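Local coordinates for putative cell wall hydrolase phosphatase-associated protein (Clostridioides difficile, PDB 7CFL), which probably cleaves peptide bonds in the bacterial cell wall as a cysteine-type endopeptidase, this chain being the catalytic NlpC/P60 domain of the autolysin Acd24020, at residues D15-F20 with Y47-S52; F83-G88 with R130-R135; I99-G104 with V117-I122. All blocks are in the same frame, centred on the assembly; numbering follows the deposited sequence.

Contact 1 (D15-F20 with Y47-S52); sequences DSVISF and YVMKKS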
loop_
_atom_site.group_PDB
_atom_site.type_symbol
_atom_site.label_atom_id
_atom_site.label_comp_id
_atom_site.label_asym_id
_atom_site.label_seq_id
_atom_site.Cartn_x
_atom_site.Cartn_y
_atom_site.Cartn_z
ATOM N N ASP A 15 -12.102 4.161 -7.675
ATOM C CA ASP A 15 -13.276 4.025 -6.770
ATOM C C ASP A 15 -13.464 2.544 -6.427
ATOM O O ASP A 15 -13.719 2.257 -5.234
ATOM C CB ASP A 15 -14.578 4.580 -7.351
ATOM C CG ASP A 15 -14.550 6.053 -7.714
ATOM O OD1 ASP A 15 -13.652 6.761 -7.250
ATOM O OD2 ASP A 15 -15.422 6.473 -8.495
ATOM N N SER A 16 -13.318 1.642 -7.413
ATOM C CA SER A 16 -13.447 0.164 -7.212
ATOM C C SER A 16 -12.325 -0.323 -6.279
ATOM O O SER A 16 -12.619 -1.077 -5.303
ATOM C CB SER A 16 -13.435 -0.584 -8.525
ATOM O OG SER A 16 -13.512 -1.994 -8.319
ATOM N N VAL A 17 -11.081 0.060 -6.565
ATOM C CA VAL A 17 -9.891 -0.299 -5.735
ATOM C C VAL A 17 -10.173 0.116 -4.293
ATOM O O VAL A 17 -9.993 -0.703 -3.373
ATOM C CB VAL A 17 -8.600 0.363 -6.258
ATOM C CG1 VAL A 17 -7.454 0.223 -5.257
ATOM C CG2 VAL A 17 -8.202 -0.203 -7.606
ATOM N N ILE A 18 -10.512 1.383 -4.066
ATOM C CA ILE A 18 -10.623 1.917 -2.680
ATOM C C ILE A 18 -11.826 1.262 -1.985
ATOM O O ILE A 18 -11.657 0.811 -0.833
ATOM C CB ILE A 18 -10.623 3.454 -2.689
ATOM C CG1 ILE A 18 -9.268 3.945 -3.214
ATOM C CG2 ILE A 18 -10.972 4.003 -1.311
ATOM C CD1 ILE A 18 -9.169 5.434 -3.354
ATOM N N SER A 19 -12.994 1.184 -2.623
ATOM C CA SER A 19 -14.199 0.624 -1.953
ATOM C C SER A 19 -13.987 -0.862 -1.653
ATOM O O SER A 19 -14.390 -1.277 -0.568
ATOM C CB SER A 19 -15.464 0.868 -2.719
ATOM O OG SER A 19 -15.355 0.385 -4.040
ATOM N N PHE A 20 -13.341 -1.621 -2.535
ATOM C CA PHE A 20 -13.051 -3.056 -2.250
ATOM C C PHE A 20 -12.077 -3.142 -1.066
ATOM O O PHE A 20 -12.279 -3.944 -0.152
ATOM C CB PHE A 20 -12.423 -3.745 -3.456
ATOM C CG PHE A 20 -12.137 -5.188 -3.167
ATOM C CD1 PHE A 20 -13.173 -6.062 -2.898
ATOM C CD2 PHE A 20 -10.827 -5.623 -2.997
ATOM C CE1 PHE A 20 -12.884 -7.382 -2.574
ATOM C CE2 PHE A 20 -10.546 -6.938 -2.662
ATOM C CZ PHE A 20 -11.580 -7.815 -2.461
ATOM N N TYR A 47 -3.619 -8.391 -3.767
ATOM C CA TYR A 47 -4.970 -8.987 -3.722
ATOM C C TYR A 47 -6.042 -7.955 -4.111
ATOM O O TYR A 47 -6.954 -8.233 -4.951
ATOM C CB TYR A 47 -5.216 -9.525 -2.320
ATOM C CG TYR A 47 -6.576 -10.155 -2.144
ATOM C CD1 TYR A 47 -6.836 -11.463 -2.549
ATOM C CD2 TYR A 47 -7.597 -9.456 -1.523
ATOM C CE1 TYR A 47 -8.085 -12.032 -2.359
ATOM C CE2 TYR A 47 -8.844 -10.004 -1.325
ATOM C CZ TYR A 47 -9.086 -11.307 -1.728
ATOM O OH TYR A 47 -10.316 -11.840 -1.501
ATOM N N VAL A 48 -5.914 -6.738 -3.564
ATOM C CA VAL A 48 -6.909 -5.666 -3.831
ATOM C C VAL A 48 -6.879 -5.372 -5.340
ATOM O O VAL A 48 -7.954 -5.297 -5.937
ATOM C CB VAL A 48 -6.625 -4.402 -2.990
ATOM C CG1 VAL A 48 -7.302 -3.157 -3.576
ATOM C CG2 VAL A 48 -6.993 -4.604 -1.530
ATOM N N MET A 49 -5.701 -5.134 -5.916
ATOM C CA MET A 49 -5.558 -4.803 -7.361
ATOM C C MET A 49 -6.138 -5.908 -8.248
ATOM O O MET A 49 -6.864 -5.593 -9.211
ATOM C CB MET A 49 -4.092 -4.529 -7.702
ATOM C CG MET A 49 -3.615 -3.121 -7.253
ATOM S SD MET A 49 -4.675 -1.752 -7.833
ATOM C CE MET A 49 -4.091 -0.492 -6.699
ATOM N N LYS A 50 -5.858 -7.176 -7.923
ATOM C CA LYS A 50 -6.289 -8.339 -8.739
ATOM C C LYS A 50 -7.825 -8.487 -8.666
ATOM O O LYS A 50 -8.435 -8.737 -9.711
ATOM C CB LYS A 50 -5.572 -9.612 -8.260
ATOM C CG LYS A 50 -6.024 -10.908 -8.926
ATOM C CD LYS A 50 -5.330 -12.140 -8.374
ATOM C CE LYS A 50 -5.851 -12.588 -7.020
ATOM N NZ LYS A 50 -5.222 -13.857 -6.571
ATOM N N LYS A 51 -8.420 -8.317 -7.479
ATOM C CA LYS A 51 -9.838 -8.683 -7.208
ATOM C C LYS A 51 -10.765 -7.534 -7.601
ATOM O O LYS A 51 -11.904 -7.811 -8.041
ATOM C CB LYS A 51 -10.042 -9.044 -5.741
ATOM C CG LYS A 51 -9.504 -10.419 -5.376
ATOM C CD LYS A 51 -10.404 -11.592 -5.764
ATOM C CE LYS A 51 -10.525 -12.625 -4.665
ATOM N NZ LYS A 51 -11.301 -13.812 -5.092
ATOM N N SER A 52 -10.324 -6.284 -7.451
ATOM C CA SER A 52 -11.199 -5.125 -7.714
ATOM C C SER A 52 -11.339 -4.950 -9.233
ATOM O O SER A 52 -12.479 -4.995 -9.747
ATOM C CB SER A 52 -10.668 -3.895 -7.027
ATOM O OG SER A 52 -9.355 -3.609 -7.446
#
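Phe20 is the knob of this helix-helix contact: its ring sits in a hole framed by Tyr47, Val48, Lys51 and Ser52. The outer end of the ring does most of the touching. CZ of Phe20 lies 3.7 Å from CE2 of Tyr47, which approaches near the plane of the phenylalanine ring, and CE2 of Phe20 is 3.8 Å from CB of Lys51. The two aromatic planes meet obliquely, inclined by 39°.

Deeper in, the packing is aliphatic. CG1 of Val17 is the shared point, 3.7 Å from CE of Met49 and 3.8 Å from CG1 of Val48, while the other branch, CG2 of Val17, rests 3.6 Å from OG of Ser52.

The clear polar work is done within helix 41-53. OG of Ser52 turns back between its own backbone N and carbonyl carbon (chi1 58°) and donates to O of Val48 at 2.7 Å; the backbone N of Ser52 donates there too. O of Val48 thus accepts two donors from opposite faces of its plane, and the bond from OG satisfies a hydroxyl that lies against CG2 of Val17.

The short axes pass 9.1 Å apart at 120°, a steep crossing. Val17 and Val48 continue onto Ile99 of strand 96-102, so this pair of helices packs beside the sheet of the papain-like NlpC/P60 fold, joined by knobs-into-holes packing at Phe20.

Contact 2 (F83-G88 with R130-R135); sequences FFDTQG and RYVNAR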
loop_
_atom_site.group_PDB
_atom_site.type_symbol
_atom_site.label_atom_id
_atom_site.label_comp_id
_atom_site.label_asym_id
_atom_site.label_seq_id
_atom_site.Cartn_x
_atom_site.Cartn_y
_atom_site.Cartn_z
ATOM N N PHE A 83 5.100 3.881 -1.311
ATOM C CA PHE A 83 6.171 2.969 -0.817
ATOM C C PHE A 83 7.010 3.656 0.279
ATOM O O PHE A 83 7.333 4.855 0.260
ATOM C CB PHE A 83 7.044 2.501 -1.980
ATOM C CG PHE A 83 6.262 1.787 -3.043
ATOM C CD1 PHE A 83 5.904 0.453 -2.821
ATOM C CD2 PHE A 83 5.714 2.427 -4.148
ATOM C CE1 PHE A 83 5.119 -0.227 -3.733
ATOM C CE2 PHE A 83 4.933 1.736 -5.066
ATOM C CZ PHE A 83 4.609 0.412 -4.837
ATOM N N PHE A 84 7.449 2.880 1.256
ATOM C CA PHE A 84 8.223 3.340 2.432
ATOM C C PHE A 84 9.380 2.396 2.721
ATOM O O PHE A 84 9.312 1.208 2.363
ATOM C CB PHE A 84 7.327 3.472 3.657
ATOM C CG PHE A 84 6.078 4.266 3.399
ATOM C CD1 PHE A 84 6.024 5.627 3.677
ATOM C CD2 PHE A 84 4.999 3.667 2.773
ATOM C CE1 PHE A 84 4.861 6.334 3.419
ATOM C CE2 PHE A 84 3.846 4.378 2.512
ATOM C CZ PHE A 84 3.788 5.715 2.816
ATOM N N ASP A 85 10.408 2.920 3.375
ATOM C CA ASP A 85 11.553 2.117 3.881
ATOM C C ASP A 85 11.366 1.847 5.388
ATOM O O ASP A 85 10.321 2.227 5.945
ATOM C CB ASP A 85 12.882 2.786 3.501
ATOM C CG ASP A 85 13.111 4.173 4.070
ATOM O OD1 ASP A 85 13.891 4.930 3.453
ATOM O OD2 ASP A 85 12.511 4.487 5.112
ATOM N N THR A 86 12.356 1.199 6.017
ATOM C CA THR A 86 12.393 0.851 7.471
ATOM C C THR A 86 13.242 1.916 8.188
ATOM O O THR A 86 14.131 2.510 7.533
ATOM C CB THR A 86 12.817 -0.617 7.635
ATOM O OG1 THR A 86 11.668 -1.386 7.275
ATOM C CG2 THR A 86 13.270 -1.020 9.023
ATOM N N GLN A 87 12.955 2.150 9.475
ATOM C CA GLN A 87 13.341 3.377 10.240
ATOM C C GLN A 87 14.865 3.567 10.271
ATOM O O GLN A 87 15.327 4.600 9.739
ATOM C CB GLN A 87 12.776 3.392 11.669
ATOM C CG GLN A 87 12.796 2.056 12.412
ATOM C CD GLN A 87 11.447 1.381 12.487
ATOM O OE1 GLN A 87 11.097 0.778 13.500
ATOM N NE2 GLN A 87 10.674 1.472 11.415
ATOM N N GLY A 88 15.611 2.626 10.864
ATOM C CA GLY A 88 16.992 2.844 11.348
ATOM C C GLY A 88 18.030 2.789 10.237
ATOM O O GLY A 88 17.759 3.323 9.136
ATOM N N ARG A 130 9.940 8.200 5.969
ATOM C CA ARG A 130 10.221 6.864 5.375
ATOM C C ARG A 130 9.708 6.770 3.929
ATOM O O ARG A 130 10.059 5.785 3.233
ATOM C CB ARG A 130 9.582 5.779 6.246
ATOM C CG ARG A 130 10.149 5.703 7.654
ATOM C CD ARG A 130 9.232 4.941 8.592
ATOM N NE ARG A 130 9.097 3.568 8.154
ATOM C CZ ARG A 130 7.973 2.847 8.160
ATOM N NH1 ARG A 130 6.822 3.365 8.571
ATOM N NH2 ARG A 130 8.002 1.594 7.733
ATOM N N TYR A 131 8.944 7.761 3.463
ATOM C CA TYR A 131 8.393 7.799 2.083
ATOM C C TYR A 131 9.533 7.659 1.071
ATOM O O TYR A 131 10.526 8.442 1.150
ATOM C CB TYR A 131 7.594 9.079 1.842
ATOM C CG TYR A 131 6.992 9.189 0.472
ATOM C CD1 TYR A 131 5.654 8.899 0.258
ATOM C CD2 TYR A 131 7.746 9.609 -0.623
ATOM C CE1 TYR A 131 5.094 8.948 -1.003
ATOM C CE2 TYR A 131 7.199 9.648 -1.894
ATOM C CZ TYR A 131 5.863 9.347 -2.084
ATOM O OH TYR A 131 5.296 9.419 -3.324
ATOM N N VAL A 132 9.374 6.736 0.112
ATOM C CA VAL A 132 10.388 6.488 -0.959
ATOM C C VAL A 132 9.871 7.022 -2.296
ATOM O O VAL A 132 10.541 7.915 -2.875
ATOM C CB VAL A 132 10.818 5.017 -1.055
ATOM C CG1 VAL A 132 11.732 4.792 -2.265
ATOM C CG2 VAL A 132 11.496 4.574 0.235
ATOM N N ASN A 133 8.772 6.483 -2.792
ATOM C CA ASN A 133 8.240 6.734 -4.148
ATOM C C ASN A 133 6.781 6.283 -4.220
ATOM O O ASN A 133 6.213 5.775 -3.211
ATOM C CB ASN A 133 9.096 6.086 -5.239
ATOM C CG ASN A 133 8.946 4.586 -5.410
ATOM O OD1 ASN A 133 8.476 3.893 -4.512
ATOM N ND2 ASN A 133 9.370 4.096 -6.560
ATOM N N ALA A 134 6.207 6.444 -5.401
ATOM C CA ALA A 134 4.814 6.095 -5.678
ATOM C C ALA A 134 4.723 5.577 -7.103
ATOM O O ALA A 134 5.560 5.958 -7.936
ATOM C CB ALA A 134 3.958 7.289 -5.419
ATOM N N ARG A 135 3.718 4.754 -7.372
ATOM C CA ARG A 135 3.450 4.175 -8.700
ATOM C C ARG A 135 1.945 4.178 -8.987
ATOM O O ARG A 135 1.134 3.884 -8.063
ATOM C CB ARG A 135 3.979 2.746 -8.786
ATOM C CG ARG A 135 5.483 2.616 -8.682
ATOM C CD ARG A 135 6.173 3.079 -9.938
ATOM N NE ARG A 135 7.600 2.896 -9.798
ATOM C CZ ARG A 135 8.512 3.272 -10.702
ATOM N NH1 ARG A 135 8.148 3.776 -11.868
ATOM N NH2 ARG A 135 9.789 3.060 -10.466
#
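Asp85 and Arg130 are tied together through their backbones as well as by a side chain. N of Asp85 donates to O of Arg130 at 2.9 Å, and the guanidinium answers in the other direction: NE of Arg130 donates to O of Asp85 at 2.9 Å, with a weak bond from NH2 of Arg130 to the same oxygen. The bend at chi3 (63°) brings NE of Arg130 round to that carbonyl. The carboxylate takes no part in a salt bridge here, OD2 of Asp85 staying 4.7 Å from NE of Arg130.

Further along, the antiparallel strands exchange bonds at Phe83. N of Val132 donates to O of Phe83 at 2.8 Å, nearly straight at 165°, and N of Phe83 donates to O of Asn133 at 2.9 Å.

Packing follows on both faces of the sheet. On one, the edge of the Tyr131 ring is directed toward the face of Phe84 in an offset edge-to-face pair, centroids 6.0 Å apart and planes at 89°. On the other, OD1 of Asn133 lies 3.1 Å from CD2 of Phe83 while accepting a hydrogen bond from OG of Ser65.

Arg130 also makes a cation-pi contact with Tyr126. The guanidinium thus has a main-chain carbonyl and an aromatic ring as partners, both of which would be expected to stabilise its positive charge, and the chain leaving strand 81-84 is clamped to the start of strand 131-136.

Contact 3 (I99-G104 with V117-I122); sequences IYIGNG and VTISNI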
loop_
_atom_site.group_PDB
_atom_site.type_symbol
_atom_site.label_atom_id
_atom_site.label_comp_id
_atom_site.label_asym_id
_atom_site.label_seq_id
_atom_site.Cartn_x
_atom_site.Cartn_y
_atom_site.Cartn_z
ATOM N N ILE A 99 -2.112 1.803 -0.317
ATOM C CA ILE A 99 -2.921 2.326 -1.449
ATOM C C ILE A 99 -3.367 3.716 -1.043
ATOM O O ILE A 99 -4.027 3.874 -0.027
ATOM C CB ILE A 99 -4.129 1.429 -1.796
ATOM C CG1 ILE A 99 -3.686 0.003 -2.125
ATOM C CG2 ILE A 99 -4.971 2.041 -2.899
ATOM C CD1 ILE A 99 -4.820 -0.995 -2.248
ATOM N N TYR A 100 -2.928 4.712 -1.793
ATOM C CA TYR A 100 -3.363 6.096 -1.512
ATOM C C TYR A 100 -4.878 6.265 -1.734
ATOM O O TYR A 100 -5.438 5.821 -2.789
ATOM C CB TYR A 100 -2.511 7.034 -2.353
ATOM C CG TYR A 100 -2.691 8.475 -1.954
ATOM C CD1 TYR A 100 -2.105 8.949 -0.792
ATOM C CD2 TYR A 100 -3.503 9.345 -2.685
ATOM C CE1 TYR A 100 -2.212 10.290 -0.414
ATOM C CE2 TYR A 100 -3.652 10.672 -2.289
ATOM C CZ TYR A 100 -3.039 11.132 -1.137
ATOM O OH TYR A 100 -3.204 12.430 -0.718
ATOM N N ILE A 101 -5.527 6.971 -0.795
ATOM C CA ILE A 101 -6.988 7.254 -0.875
ATOM C C ILE A 101 -7.189 8.751 -1.080
ATOM O O ILE A 101 -7.864 9.145 -2.077
ATOM C CB ILE A 101 -7.787 6.561 0.265
ATOM C CG1 ILE A 101 -7.440 6.963 1.699
ATOM C CG2 ILE A 101 -7.593 5.063 0.109
ATOM C CD1 ILE A 101 -8.016 6.009 2.747
ATOM N N GLY A 102 -6.542 9.570 -0.283
ATOM C CA GLY A 102 -6.596 11.029 -0.506
ATOM C C GLY A 102 -6.481 11.739 0.807
ATOM O O GLY A 102 -6.648 11.068 1.850
ATOM N N ASN A 103 -6.176 13.038 0.785
ATOM C CA ASN A 103 -6.028 13.807 2.046
ATOM C C ASN A 103 -4.862 13.237 2.871
ATOM O O ASN A 103 -4.923 13.370 4.114
ATOM C CB ASN A 103 -7.345 13.794 2.827
ATOM C CG ASN A 103 -8.433 14.530 2.073
ATOM O OD1 ASN A 103 -9.389 13.930 1.581
ATOM N ND2 ASN A 103 -8.256 15.833 1.936
ATOM N N GLY A 104 -3.849 12.633 2.217
ATOM C CA GLY A 104 -2.686 11.995 2.873
ATOM C C GLY A 104 -2.953 10.575 3.347
ATOM O O GLY A 104 -1.977 9.919 3.701
ATOM N N VAL A 117 -5.404 -4.587 8.593
ATOM C CA VAL A 117 -5.733 -3.599 7.527
ATOM C C VAL A 117 -6.359 -2.386 8.216
ATOM O O VAL A 117 -7.394 -2.521 8.960
ATOM C CB VAL A 117 -6.663 -4.185 6.458
ATOM C CG1 VAL A 117 -7.058 -3.144 5.429
ATOM C CG2 VAL A 117 -6.060 -5.402 5.783
ATOM N N THR A 118 -5.778 -1.218 7.969
ATOM C CA THR A 118 -6.146 0.013 8.690
ATOM C C THR A 118 -5.839 1.175 7.756
ATOM O O THR A 118 -5.287 0.951 6.653
ATOM C CB THR A 118 -5.400 0.175 10.023
ATOM O OG1 THR A 118 -6.014 1.242 10.744
ATOM C CG2 THR A 118 -3.923 0.479 9.880
ATOM N N ILE A 119 -6.161 2.353 8.248
ATOM C CA ILE A 119 -5.908 3.621 7.506
ATOM C C ILE A 119 -4.925 4.466 8.320
ATOM O O ILE A 119 -5.146 4.645 9.546
ATOM C CB ILE A 119 -7.244 4.323 7.222
ATOM C CG1 ILE A 119 -8.033 3.581 6.138
ATOM C CG2 ILE A 119 -7.011 5.783 6.840
ATOM C CD1 ILE A 119 -9.485 3.972 6.065
ATOM N N SER A 120 -3.897 4.992 7.650
ATOM C CA SER A 120 -2.836 5.834 8.247
ATOM C C SER A 120 -2.563 6.973 7.264
ATOM O O SER A 120 -2.977 6.842 6.087
ATOM C CB SER A 120 -1.570 5.081 8.521
ATOM O OG SER A 120 -1.817 3.884 9.230
ATOM N N ASN A 121 -1.942 8.038 7.759
ATOM C CA ASN A 121 -1.656 9.270 6.986
ATOM C C ASN A 121 -0.158 9.306 6.623
ATOM O O ASN A 121 0.700 9.291 7.503
ATOM C CB ASN A 121 -2.144 10.499 7.750
ATOM C CG ASN A 121 -2.314 11.664 6.811
ATOM O OD1 ASN A 121 -1.320 12.246 6.398
ATOM N ND2 ASN A 121 -3.550 11.927 6.404
ATOM N N ILE A 122 0.157 9.402 5.340
ATOM C CA ILE A 122 1.572 9.430 4.859
ATOM C C ILE A 122 2.277 10.714 5.356
ATOM O O ILE A 122 3.515 10.729 5.296
ATOM C CB ILE A 122 1.616 9.249 3.326
ATOM C CG1 ILE A 122 1.237 10.525 2.570
ATOM C CG2 ILE A 122 0.770 8.043 2.897
ATOM C CD1 ILE A 122 1.290 10.386 1.080
#
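Gly104 and Asn103, in the tight turn of the hairpin between strands 96-102 and 105-110, meet Asn121 and Ile122 where edge strand 118-121 ends. The turn follows a classic beta bulge, Ile101 and Gly102 both facing Asp105.

N of Ile122 donates to O of Gly104 at 2.7 Å and 166°, a short and straight bond. With CG anti to the backbone N (chi1 -160°), the amide of Asn121 lies beside Gly104, and ND2 of Asn121 donates to O of Asn103 at 3.0 Å, arriving in the carbonyl plane on a lone pair, with the oxygen also close to the amide plane. The turn is braced from inside its own hairpin as well: N of Gly104 donates to OH of Tyr100 at 3.0 Å.

Two apolar contacts add to these bonds. The side chains of Ile122 and Tyr100 cross at about a right angle, CD1 of Ile122 coming 3.8 Å from CE1 of Tyr100, and CD1 of Ile101 meets CD1 of Ile119 at 4.2 Å.

ND2 of Asn121 also bonds to OD1 of Asp105, and OD1 of Asn121 accepts from N of Asn123. Both ends of the amide are therefore engaged, which fixes its rotation, so Asn121 ties the hairpin turn to the chain leaving the edge strand by polar bonds.

Overall arrangement
Along the chain, contact 1 closes first; contact 2 then opens at strand 81-84, and both segments of contact 3 come before its second strand, 131-136. Contacts 2 and 3 belong to one antiparallel sheet, in which 81-84 and 96-102 are neighbours; their centres lie about 14 Å apart, and CZ of Phe84 touches CG2 of Ile122 at 3.8 Å. Contact 1 joins helices 13-22 and 41-53, its centre also about 14 Å from that of contact 3, and CG1 of Val48 packs 3.5 Å from CD1 of Ile99. Contacts 1 and 2, with centres about 22 Å apart, lie on opposite sides of the chain's centre. Strand 96-102 is thus the part of the sheet on which the helix pair rests, through Ile99 and Ile101.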